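Local coordinates for UPF0270 protein PA3463 (Pseudomonas aeruginosa, PDB 1Y0N) that is of unknown function but belongs to the UPF0270 family of small proteins, here with two helices packed against a short antiparallel sheet, at residues 50-55 / 65-71. Numbering follows the deposited sequence.
Sequences GEAVIL and LMLRSEV
Val53 and Met66 form an antiparallel hydrogen-bonded pair in the hairpin: Val53 N gives its hydrogen to Met66 O and Met66 N returns one to Val53 O, each at 2.9 Å and nearly straight. The non-hydrogen-bonded pairs Ala52-Leu67 and Ile54-Leu65 lie before and after it.

Where strand 65-67 turns into the 3-10 segment 68-70, the bonding continues. Arg68 N reaches Glu51 O at 3.0 Å from above the carbonyl plane, and a water modelled unusually close to the same oxygen may link it to Ser69 N. The arginine side chain runs on to Gly50, which, with its positive phi, ends helix 36-48 in a Schellman motif. NE and NH2 both hold Gly50 O, NE at 2.7 Å and NH2 at 3.0 Å, with the oxygen in the guanidinium plane. The chain starts extended, CG anti to the backbone N (chi1 -178°), then bends at chi3 (-73°), laying one guanidinium face over Val53 CG1, 3.6 Å from NH2.

Apolar contacts line both faces. On the face that carries Val53 and Met66, Val53 CG2 meets Val71 CG2 at 4.0 Å, while Leu55 CD1 touches Met66 SD at 3.8 Å. On the other face Leu65 sets its branch point CG against Ile54 CG1 (3.9 Å) and its CD2 methyl against Ala52 CB; Leu18 of helix 12-24 and Leu47 of helix 36-48 cover this side.

One face of the hairpin thus belongs to the hydrophobic core under the helices, while on the other a two-nitrogen grip on a single carbonyl ties the exit of strand 65-67 to the helix end and probably limits the swing of a solvent-exposed arginine.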
loop_
_atom_site.group_PDB
_atom_site.type_symbol
_atom_site.label_atom_id
_atom_site.label_comp_id
_atom_site.label_asym_id
_atom_site.label_seq_id
_atom_site.Cartn_x
_atom_site.Cartn_y
_atom_site.Cartn_z
ATOM N N GLY A 50 -5.029 8.279 3.199
ATOM C CA GLY A 50 -3.568 8.408 3.284
ATOM C C GLY A 50 -2.924 7.840 4.521
ATOM O O GLY A 50 -1.762 8.162 4.813
ATOM N N GLU A 51 -3.628 6.952 5.227
ATOM C CA GLU A 51 -3.077 6.307 6.424
ATOM C C GLU A 51 -2.316 5.012 6.129
ATOM O O GLU A 51 -1.594 4.544 6.970
ATOM C CB GLU A 51 -4.198 6.114 7.474
ATOM C CG GLU A 51 -4.695 7.568 7.903
ATOM C CD GLU A 51 -5.989 7.586 8.770
ATOM O OE1 GLU A 51 -6.774 6.574 8.715
ATOM O OE2 GLU A 51 -6.190 8.628 9.481
ATOM N N ALA A 52 -2.504 4.483 4.901
ATOM C CA ALA A 52 -1.633 3.469 4.239
ATOM C C ALA A 52 -1.169 4.124 2.969
ATOM O O ALA A 52 -1.866 4.972 2.436
ATOM C CB ALA A 52 -2.445 2.152 3.895
ATOM N N VAL A 53 0.050 3.775 2.550
ATOM C CA VAL A 53 0.667 4.295 1.359
ATOM C C VAL A 53 1.307 3.116 0.612
ATOM O O VAL A 53 1.356 1.961 1.136
ATOM C CB VAL A 53 1.779 5.386 1.682
ATOM C CG1 VAL A 53 1.174 6.603 2.468
ATOM C CG2 VAL A 53 2.936 4.740 2.489
ATOM N N ILE A 54 1.753 3.398 -0.615
ATOM C CA ILE A 54 2.436 2.399 -1.405
ATOM C C ILE A 54 3.850 2.857 -1.698
ATOM O O ILE A 54 4.044 3.907 -2.255
ATOM C CB ILE A 54 1.695 2.108 -2.713
ATOM C CG1 ILE A 54 0.325 1.489 -2.329
ATOM C CG2 ILE A 54 2.530 1.104 -3.577
ATOM C CD1 ILE A 54 -0.676 1.659 -3.329
ATOM N N LEU A 55 4.794 2.029 -1.308
ATOM C CA LEU A 55 6.191 2.230 -1.587
ATOM C C LEU A 55 6.649 1.428 -2.808
ATOM O O LEU A 55 6.358 0.248 -2.950
ATOM C CB LEU A 55 7.038 1.827 -0.374
ATOM C CG LEU A 55 7.016 2.711 0.864
ATOM C CD1 LEU A 55 8.112 2.168 1.770
ATOM C CD2 LEU A 55 7.298 4.261 0.572
ATOM N N LEU A 65 2.423 -2.233 0.011
ATOM C CA LEU A 65 1.519 -1.435 0.796
ATOM C C LEU A 65 2.035 -1.433 2.233
ATOM O O LEU A 65 2.423 -2.491 2.727
ATOM C CB LEU A 65 0.134 -2.055 0.805
ATOM C CG LEU A 65 -0.945 -1.102 0.347
ATOM C CD1 LEU A 65 -1.446 -1.766 -0.950
ATOM C CD2 LEU A 65 -2.068 -1.011 1.309
ATOM N N MET A 66 2.080 -0.246 2.852
ATOM C CA MET A 66 2.528 -0.089 4.248
ATOM C C MET A 66 1.646 0.944 4.977
ATOM O O MET A 66 1.158 1.888 4.380
ATOM C CB MET A 66 4.033 0.347 4.290
ATOM C CG MET A 66 5.122 -0.844 4.103
ATOM S SD MET A 66 6.764 -0.235 4.423
ATOM C CE MET A 66 6.658 -0.578 6.179
ATOM N N LEU A 67 1.465 0.777 6.273
ATOM C CA LEU A 67 0.886 1.835 7.106
ATOM C C LEU A 67 1.882 3.021 7.140
ATOM O O LEU A 67 3.081 2.830 7.297
ATOM C CB LEU A 67 0.652 1.352 8.554
ATOM C CG LEU A 67 -0.485 0.347 8.822
ATOM C CD1 LEU A 67 -0.535 -0.132 10.299
ATOM C CD2 LEU A 67 -1.798 0.995 8.413
ATOM N N ARG A 68 1.384 4.203 6.891
ATOM C CA ARG A 68 2.188 5.464 7.005
ATOM C C ARG A 68 3.008 5.470 8.301
ATOM O O ARG A 68 4.128 5.927 8.296
ATOM C CB ARG A 68 1.248 6.685 7.009
ATOM C CG ARG A 68 2.031 8.047 7.066
ATOM C CD ARG A 68 1.037 9.256 7.127
ATOM N NE ARG A 68 0.432 9.405 5.813
ATOM C CZ ARG A 68 1.010 9.993 4.776
ATOM N NH1 ARG A 68 2.197 10.608 4.874
ATOM N NH2 ARG A 68 0.393 9.950 3.621
ATOM N N SER A 69 2.407 4.986 9.399
ATOM C CA SER A 69 3.019 4.922 10.736
ATOM C C SER A 69 4.249 4.009 10.818
ATOM O O SER A 69 5.112 4.195 11.670
ATOM C CB SER A 69 1.985 4.532 11.773
ATOM O OG SER A 69 1.625 3.148 11.677
ATOM N N GLU A 70 4.350 3.043 9.905
ATOM C CA GLU A 70 5.521 2.148 9.826
ATOM C C GLU A 70 6.631 2.574 8.849
ATOM O O GLU A 70 7.709 1.944 8.750
ATOM C CB GLU A 70 4.996 0.713 9.596
ATOM C CG GLU A 70 3.971 0.433 10.754
ATOM C CD GLU A 70 3.494 -0.998 10.778
ATOM O OE1 GLU A 70 3.742 -1.600 9.731
ATOM O OE2 GLU A 70 2.904 -1.487 11.823
ATOM N N VAL A 71 6.368 3.662 8.145
ATOM C CA VAL A 71 7.293 4.205 7.188
ATOM C C VAL A 71 8.237 5.240 7.863
ATOM O O VAL A 71 7.767 6.149 8.553
ATOM C CB VAL A 71 6.556 4.808 5.953
ATOM C CG1 VAL A 71 7.522 5.219 4.917
ATOM C CG2 VAL A 71 5.585 3.775 5.323
HETATM O O HOH W 1 -0.856 4.955 9.331
#